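Peptidoglycan-recognition protein LC (Drosophila melanogaster, PDB 2F2L) activates the imd/Relish immune pathway of the fly, its extracellular amidase-like domain taking part in the response to peptidoglycan of Gram-negative bacteria. Local coordinates at residues 28-32 with 151-157; 88-93 with 143-147. All blocks are in the same frame, centred on the assembly; numbering follows the deposited sequence.

From the N terminus the chain passes strand 2-3 and enters strand 24-31, which lies between strands 98-102 and 136-140; the end of this strand supplies most of 28-32 to contact 1. It goes on through helix 40-57 and two short strands, 67-69 and 75-77, to the turn and short helix at 88-93, the first half of contact 2. Strand 98-102, helix 113-128 and edge strand 136-140 follow before helix 141-144 returns to that turn at 143-147, closing a loop of about fifty residues. Contact 1 closes the wider loop at 151-157, so contact 2 lies wholly within it. The two join directly: the F151 ring of contact 1 meets both M88 and M145 of contact 2, and I28 packs on L144.

Contact 1 (28-32 with 151-157); sequences IALPT and FKADALY
P31 sets its ring against the chain that leads into helix 154-158, and Y157 reaches back from the first turn of that helix. Taken from CB outward, the proline ring touches something at each carbon. P31 CB and CG both rest on A153 CB, CG at 3.9 Å; CG also lies near the carbonyl O of K152, and P31 CD comes within 3.4 Å of Y157 OH. Its compact ring suits a strand end that packs without offering an N-H. A153, at the N-cap, is small enough to let the ring come close.

The Y157 side chain crosses P31 at about a right angle. Its hydroxyl donates to the carbonyl O of F151 over 2.6 Å, in the carbonyl plane, tying the helix to the turn before it; S141 OG is a second partner. The edge of the same ring faces the carbonyl O of A29, 3.6 Å from Y157 CE1. On L30, CG anti to the carbonyl carbon (chi1 -49°) leaves the branch beside F151, where L30 CD2 approaches F151 CE1 at 3.6 Å.

Nearly all the touching residues are buried in the amidase-type fold: strand 24-31 runs between strands 98-102 and 136-140, with helices 141-144 and 154-158 beside its end.

Contact 2 (88-93 with 143-147); sequences MNNINY and KLMPS
M145 slides its extended side chain past Y93 in the opposite direction, joining two pieces of the amidase-type fold near its surface: the turn leading into helix 91-94 and the C-terminal end of helix 141-144.

The sulfur-containing side chains make much of the apolar contact. M145 is straight beyond CG (chi2 -179°), which carries its methyl across to the other segment. There M145 CE sits 3.5 Å from N90 CB and also lies at the edge of the Y93 ring, beside CD2. M88 is instead bent at both chi2 and chi3, which turns its methyl toward the other segment, M88 CE lying 3.8 Å from L144 CB and the same distance from M145 SD. Unbranched and flexible, methionine suits both places, since one chain must reach and the other must bend. The buried M88 also touches I28 of strand 24-31 and F151, linking this surface contact to the core.

The aromatic packing belongs to Y93 and L144. L144 CD1 lies 4.1 Å above the plane of the Y93 ring, displaced toward its rim. The other methyl, L144 CD2, reaches Y93 CE1 at 3.8 Å and lies near Y93 OH. A branched leucine can thus meet the ring with both methyls, while the tyrosine, partly exposed, keeps a polar group at the far end of its ring.

Polar interactions shape the turn itself. D94 accepts from the backbone N of both M88 and N90 through its two carboxylate oxygens. N90 is the N-cap of helix 91-94, a place that suits asparagine because its short amide can accept from the first turn: the N-H of Y93 points to N90 OD1, with Y93 N 3.2 Å from that oxygen, nearly straight at 165°, and the donor tilted 24° from the carbonyl plane.

Contact 1 (28-32 with 151-157)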
ATOM      1  N   ILE A  28      19.390   8.779  10.555  1.00 18.35           N
ATOM      2  CA  ILE A  28      19.432   9.770   9.469  1.00 18.05           C
ATOM      3  C   ILE A  28      18.040  10.290   9.129  1.00 18.67           C
ATOM      4  O   ILE A  28      17.091   9.501   8.906  1.00 18.54           O
ATOM      5  CB  ILE A  28      20.070   9.171   8.196  1.00 18.55           C
ATOM      6  CG1 ILE A  28      21.527   8.775   8.471  1.00 17.40           C
ATOM      7  CG2 ILE A  28      20.047  10.167   7.045  1.00 18.27           C
ATOM      8  CD1 ILE A  28      22.091   7.804   7.456  1.00 17.96           C
ATOM      9  N   ALA A  29      17.912  11.617   9.087  1.00 18.37           N
ATOM     10  CA  ALA A  29      16.645  12.248   8.738  1.00 18.95           C
ATOM     11  C   ALA A  29      16.615  12.596   7.249  1.00 18.72           C
ATOM     12  O   ALA A  29      17.628  12.990   6.677  1.00 19.75           O
ATOM     13  CB  ALA A  29      16.397  13.475   9.592  1.00 18.56           C
ATOM     14  N   LEU A  30      15.463  12.387   6.626  1.00 18.69           N
ATOM     15  CA  LEU A  30      15.282  12.665   5.210  1.00 19.34           C
ATOM     16  C   LEU A  30      13.861  13.187   4.949  1.00 19.53           C
ATOM     17  O   LEU A  30      12.930  12.837   5.668  1.00 19.77           O
ATOM     18  CB  LEU A  30      15.498  11.411   4.346  1.00 19.55           C
ATOM     19  CG  LEU A  30      16.732  10.527   4.522  1.00 19.92           C
ATOM     20  CD1 LEU A  30      16.437   9.347   5.427  1.00 20.19           C
ATOM     21  CD2 LEU A  30      17.212  10.028   3.176  1.00 19.60           C
ATOM     22  N   PRO A  31      13.696  14.012   3.907  1.00 19.25           N
ATOM     23  CA  PRO A  31      12.358  14.364   3.441  1.00 19.43           C
ATOM     24  C   PRO A  31      11.840  13.303   2.463  1.00 19.33           C
ATOM     25  O   PRO A  31      12.638  12.643   1.797  1.00 19.01           O
ATOM     26  CB  PRO A  31      12.596  15.691   2.724  1.00 18.90           C
ATOM     27  CG  PRO A  31      13.964  15.519   2.138  1.00 19.26           C
ATOM     28  CD  PRO A  31      14.739  14.665   3.105  1.00 19.10           C
ATOM     29  N   THR A  32      10.528  13.130   2.362  1.00 19.65           N
ATOM     30  CA  THR A  32      10.005  12.221   1.332  1.00 20.14           C
ATOM     31  C   THR A  32       9.877  12.951  -0.011  1.00 20.42           C
ATOM     32  O   THR A  32       9.793  12.317  -1.067  1.00 19.91           O
ATOM     33  CB  THR A  32       8.633  11.586   1.735  1.00 20.04           C
ATOM     34  OG1 THR A  32       7.668  12.616   1.983  1.00 20.90           O
ATOM     35  CG2 THR A  32       8.779  10.728   2.953  1.00 20.65           C
ATOM     36  N   PHE A 151      17.960  15.270  -1.021  1.00 18.80           N
ATOM     37  CA  PHE A 151      18.149  15.232   0.436  1.00 18.51           C
ATOM     38  C   PHE A 151      17.979  16.602   1.105  1.00 18.47           C
ATOM     39  O   PHE A 151      17.955  16.682   2.342  1.00 17.99           O
ATOM     40  CB  PHE A 151      19.541  14.681   0.790  1.00 18.10           C
ATOM     41  CG  PHE A 151      19.730  13.203   0.507  1.00 17.64           C
ATOM     42  CD1 PHE A 151      18.654  12.334   0.357  1.00 16.89           C
ATOM     43  CD2 PHE A 151      21.016  12.673   0.452  1.00 17.43           C
ATOM     44  CE1 PHE A 151      18.862  10.985   0.124  1.00 17.28           C
ATOM     45  CE2 PHE A 151      21.221  11.322   0.217  1.00 17.48           C
ATOM     46  CZ  PHE A 151      20.147  10.480   0.064  1.00 17.28           C
ATOM     47  N   LYS A 152      17.865  17.666   0.301  1.00 18.40           N
ATOM     48  CA  LYS A 152      17.794  19.026   0.829  1.00 18.60           C
ATOM     49  C   LYS A 152      16.440  19.283   1.492  1.00 18.38           C
ATOM     50  O   LYS A 152      15.386  19.004   0.917  1.00 18.34           O
ATOM     51  CB  LYS A 152      18.080  20.095  -0.260  1.00 18.87           C
ATOM     52  CG  LYS A 152      19.552  20.186  -0.762  1.00 19.49           C
ATOM     53  CD  LYS A 152      20.587  20.219   0.394  1.00 20.73           C
ATOM     54  CE  LYS A 152      22.016  20.562  -0.061  1.00 20.68           C
ATOM     55  NZ  LYS A 152      22.976  20.758   1.112  1.00 20.07           N
ATOM     56  N   ALA A 153      16.495  19.826   2.707  1.00 18.18           N
ATOM     57  CA  ALA A 153      15.317  20.116   3.505  1.00 18.32           C
ATOM     58  C   ALA A 153      15.717  21.000   4.678  1.00 18.23           C
ATOM     59  O   ALA A 153      15.618  20.598   5.829  1.00 17.56           O
ATOM     60  CB  ALA A 153      14.685  18.828   4.003  1.00 18.51           C
ATOM     61  N   ASP A 154      16.168  22.210   4.359  1.00 18.46           N
ATOM     62  CA  ASP A 154      16.707  23.153   5.348  1.00 18.52           C
ATOM     63  C   ASP A 154      15.783  23.356   6.552  1.00 18.42           C
ATOM     64  O   ASP A 154      16.247  23.380   7.688  1.00 18.20           O
ATOM     65  CB  ASP A 154      16.993  24.511   4.688  1.00 18.91           C
ATOM     66  CG  ASP A 154      18.260  24.507   3.838  1.00 19.92           C
ATOM     67  OD1 ASP A 154      18.901  23.445   3.711  1.00 22.53           O
ATOM     68  OD2 ASP A 154      18.629  25.587   3.305  1.00 21.88           O
ATOM     69  N   ALA A 155      14.478  23.485   6.313  1.00 18.44           N
ATOM     70  CA  ALA A 155      13.549  23.793   7.401  1.00 18.32           C
ATOM     71  C   ALA A 155      13.326  22.601   8.332  1.00 18.32           C
ATOM     72  O   ALA A 155      13.103  22.773   9.530  1.00 18.59           O
ATOM     73  CB  ALA A 155      12.240  24.321   6.858  1.00 18.57           C
ATOM     74  N   LEU A 156      13.396  21.392   7.791  1.00 18.12           N
ATOM     75  CA  LEU A 156      13.321  20.183   8.613  1.00 17.81           C
ATOM     76  C   LEU A 156      14.538  20.101   9.532  1.00 17.39           C
ATOM     77  O   LEU A 156      14.392  19.977  10.754  1.00 17.09           O
ATOM     78  CB  LEU A 156      13.240  18.923   7.727  1.00 17.99           C
ATOM     79  CG  LEU A 156      13.364  17.558   8.409  1.00 18.07           C
ATOM     80  CD1 LEU A 156      12.205  17.321   9.361  1.00 17.68           C
ATOM     81  CD2 LEU A 156      13.449  16.447   7.379  1.00 17.13           C
ATOM     82  N   TYR A 157      15.731  20.196   8.948  1.00 16.84           N
ATOM     83  CA  TYR A 157      16.964  19.962   9.706  1.00 17.32           C
ATOM     84  C   TYR A 157      17.237  21.046  10.752  1.00 17.48           C
ATOM     85  O   TYR A 157      17.776  20.752  11.812  1.00 17.06           O
ATOM     86  CB  TYR A 157      18.160  19.827   8.767  1.00 17.61           C
ATOM     87  CG  TYR A 157      17.961  18.771   7.697  1.00 17.84           C
ATOM     88  CD1 TYR A 157      17.493  17.499   8.025  1.00 17.34           C
ATOM     89  CD2 TYR A 157      18.253  19.038   6.360  1.00 18.57           C
ATOM     90  CE1 TYR A 157      17.327  16.525   7.059  1.00 18.08           C
ATOM     91  CE2 TYR A 157      18.069  18.068   5.378  1.00 17.94           C
ATOM     92  CZ  TYR A 157      17.607  16.817   5.738  1.00 18.07           C
ATOM     93  OH  TYR A 157      17.422  15.841   4.780  1.00 18.81           O
TER

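Contact 2 (88-93 with 143-147)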
ATOM      1  N   MET A  88      20.227   5.985   1.727  1.00 19.47           N
ATOM      2  CA  MET A  88      21.392   6.702   1.168  1.00 19.27           C
ATOM      3  C   MET A  88      21.906   6.164  -0.182  1.00 19.49           C
ATOM      4  O   MET A  88      22.762   6.804  -0.824  1.00 19.21           O
ATOM      5  CB  MET A  88      22.550   6.694   2.170  1.00 19.40           C
ATOM      6  CG  MET A  88      22.198   7.245   3.537  1.00 17.92           C
ATOM      7  SD  MET A  88      21.507   8.910   3.495  1.00 17.57           S
ATOM      8  CE  MET A  88      23.033   9.803   3.208  1.00 19.24           C
ATOM      9  N   ASN A  89      21.399   5.012  -0.621  1.00 19.33           N
ATOM     10  CA  ASN A  89      21.915   4.349  -1.830  1.00 19.49           C
ATOM     11  C   ASN A  89      23.423   4.157  -1.707  1.00 19.07           C
ATOM     12  O   ASN A  89      24.180   4.349  -2.664  1.00 18.33           O
ATOM     13  CB  ASN A  89      21.586   5.166  -3.083  1.00 19.61           C
ATOM     14  CG  ASN A  89      20.113   5.496  -3.189  1.00 21.58           C
ATOM     15  OD1 ASN A  89      19.279   4.604  -3.333  1.00 22.80           O
ATOM     16  ND2 ASN A  89      19.783   6.786  -3.132  1.00 24.72           N
ATOM     17  N   ASN A  90      23.841   3.796  -0.500  1.00 18.94           N
ATOM     18  CA  ASN A  90      25.237   3.632  -0.167  1.00 19.12           C
ATOM     19  C   ASN A  90      25.309   2.616   0.953  1.00 19.38           C
ATOM     20  O   ASN A  90      24.781   2.856   2.043  1.00 19.36           O
ATOM     21  CB  ASN A  90      25.802   4.977   0.272  1.00 19.71           C
ATOM     22  CG  ASN A  90      27.233   4.896   0.701  1.00 19.64           C
ATOM     23  OD1 ASN A  90      27.559   4.247   1.681  1.00 23.02           O
ATOM     24  ND2 ASN A  90      28.092   5.574  -0.012  1.00 20.57           N
ATOM     25  N   ILE A  91      25.945   1.479   0.675  1.00 19.19           N
ATOM     26  CA  ILE A  91      25.916   0.328   1.592  1.00 19.43           C
ATOM     27  C   ILE A  91      26.609   0.629   2.933  1.00 18.89           C
ATOM     28  O   ILE A  91      26.220   0.092   3.964  1.00 18.43           O
ATOM     29  CB  ILE A  91      26.516  -0.955   0.919  1.00 19.87           C
ATOM     30  CG1 ILE A  91      26.257  -2.215   1.769  1.00 21.50           C
ATOM     31  CG2 ILE A  91      28.036  -0.791   0.635  1.00 19.13           C
ATOM     32  CD1 ILE A  91      24.802  -2.502   2.038  1.00 22.21           C
ATOM     33  N   ASN A  92      27.623   1.488   2.909  1.00 19.00           N
ATOM     34  CA  ASN A  92      28.338   1.883   4.123  1.00 19.75           C
ATOM     35  C   ASN A  92      27.404   2.572   5.115  1.00 19.98           C
ATOM     36  O   ASN A  92      27.330   2.193   6.274  1.00 20.78           O
ATOM     37  CB  ASN A  92      29.497   2.825   3.782  1.00 20.04           C
ATOM     38  CG  ASN A  92      30.574   2.152   2.978  1.00 22.14           C
ATOM     39  OD1 ASN A  92      30.819   0.948   3.120  1.00 25.28           O
ATOM     40  ND2 ASN A  92      31.235   2.922   2.120  1.00 25.30           N
ATOM     41  N   TYR A  93      26.672   3.571   4.638  1.00 19.69           N
ATOM     42  CA  TYR A  93      25.696   4.271   5.468  1.00 20.16           C
ATOM     43  C   TYR A  93      24.476   3.409   5.792  1.00 20.09           C
ATOM     44  O   TYR A  93      24.082   3.292   6.964  1.00 20.36           O
ATOM     45  CB  TYR A  93      25.260   5.582   4.793  1.00 20.02           C
ATOM     46  CG  TYR A  93      26.303   6.680   4.886  1.00 20.66           C
ATOM     47  CD1 TYR A  93      26.799   7.089   6.124  1.00 21.25           C
ATOM     48  CD2 TYR A  93      26.782   7.321   3.747  1.00 21.50           C
ATOM     49  CE1 TYR A  93      27.747   8.100   6.229  1.00 20.41           C
ATOM     50  CE2 TYR A  93      27.737   8.349   3.843  1.00 20.56           C
ATOM     51  CZ  TYR A  93      28.216   8.723   5.090  1.00 20.68           C
ATOM     52  OH  TYR A  93      29.160   9.732   5.223  1.00 21.23           O
ATOM     53  N   LYS A 143      23.750  16.510   5.078  1.00 17.21           N
ATOM     54  CA  LYS A 143      25.081  16.737   5.646  1.00 17.58           C
ATOM     55  C   LYS A 143      26.016  15.612   5.199  1.00 17.84           C
ATOM     56  O   LYS A 143      27.168  15.850   4.866  1.00 17.43           O
ATOM     57  CB  LYS A 143      25.007  16.824   7.178  1.00 17.47           C
ATOM     58  CG  LYS A 143      26.362  16.772   7.893  1.00 18.09           C
ATOM     59  CD  LYS A 143      26.341  17.473   9.262  1.00 17.87           C
ATOM     60  CE  LYS A 143      27.700  17.352   9.970  1.00 18.77           C
ATOM     61  NZ  LYS A 143      28.073  18.565  10.785  1.00 18.40           N
ATOM     62  N   LEU A 144      25.494  14.390   5.164  1.00 18.10           N
ATOM     63  CA  LEU A 144      26.276  13.215   4.780  1.00 18.76           C
ATOM     64  C   LEU A 144      26.629  13.218   3.291  1.00 19.35           C
ATOM     65  O   LEU A 144      27.725  12.810   2.902  1.00 19.76           O
ATOM     66  CB  LEU A 144      25.503  11.931   5.135  1.00 18.83           C
ATOM     67  CG  LEU A 144      25.278  11.665   6.622  1.00 18.98           C
ATOM     68  CD1 LEU A 144      24.394  10.422   6.820  1.00 18.89           C
ATOM     69  CD2 LEU A 144      26.603  11.501   7.357  1.00 19.80           C
ATOM     70  N   MET A 145      25.689  13.674   2.466  1.00 19.89           N
ATOM     71  CA  MET A 145      25.870  13.740   1.015  1.00 19.99           C
ATOM     72  C   MET A 145      25.351  15.087   0.541  1.00 19.86           C
ATOM     73  O   MET A 145      24.210  15.192   0.088  1.00 19.73           O
ATOM     74  CB  MET A 145      25.122  12.587   0.326  1.00 20.06           C
ATOM     75  CG  MET A 145      25.690  11.216   0.658  1.00 20.56           C
ATOM     76  SD  MET A 145      24.852   9.819  -0.149  1.00 21.04           S
ATOM     77  CE  MET A 145      25.736   8.465   0.566  1.00 20.32           C
ATOM     78  N   PRO A 146      26.184  16.136   0.674  1.00 19.83           N
ATOM     79  CA  PRO A 146      25.821  17.508   0.294  1.00 19.89           C
ATOM     80  C   PRO A 146      25.392  17.696  -1.156  1.00 19.76           C
ATOM     81  O   PRO A 146      24.632  18.621  -1.447  1.00 20.26           O
ATOM     82  CB  PRO A 146      27.107  18.292   0.562  1.00 19.81           C
ATOM     83  CG  PRO A 146      27.835  17.481   1.576  1.00 19.77           C
ATOM     84  CD  PRO A 146      27.551  16.074   1.219  1.00 19.70           C
ATOM     85  N   SER A 147      25.858  16.834  -2.054  1.00 19.73           N
ATOM     86  CA  SER A 147      25.585  17.004  -3.479  1.00 20.03           C
ATOM     87  C   SER A 147      24.198  16.522  -3.901  1.00 20.04           C
ATOM     88  O   SER A 147      23.769  16.820  -5.012  1.00 20.32           O
ATOM     89  CB  SER A 147      26.626  16.265  -4.312  1.00 19.97           C
ATOM     90  OG  SER A 147      26.407  14.868  -4.230  1.00 20.99           O
TER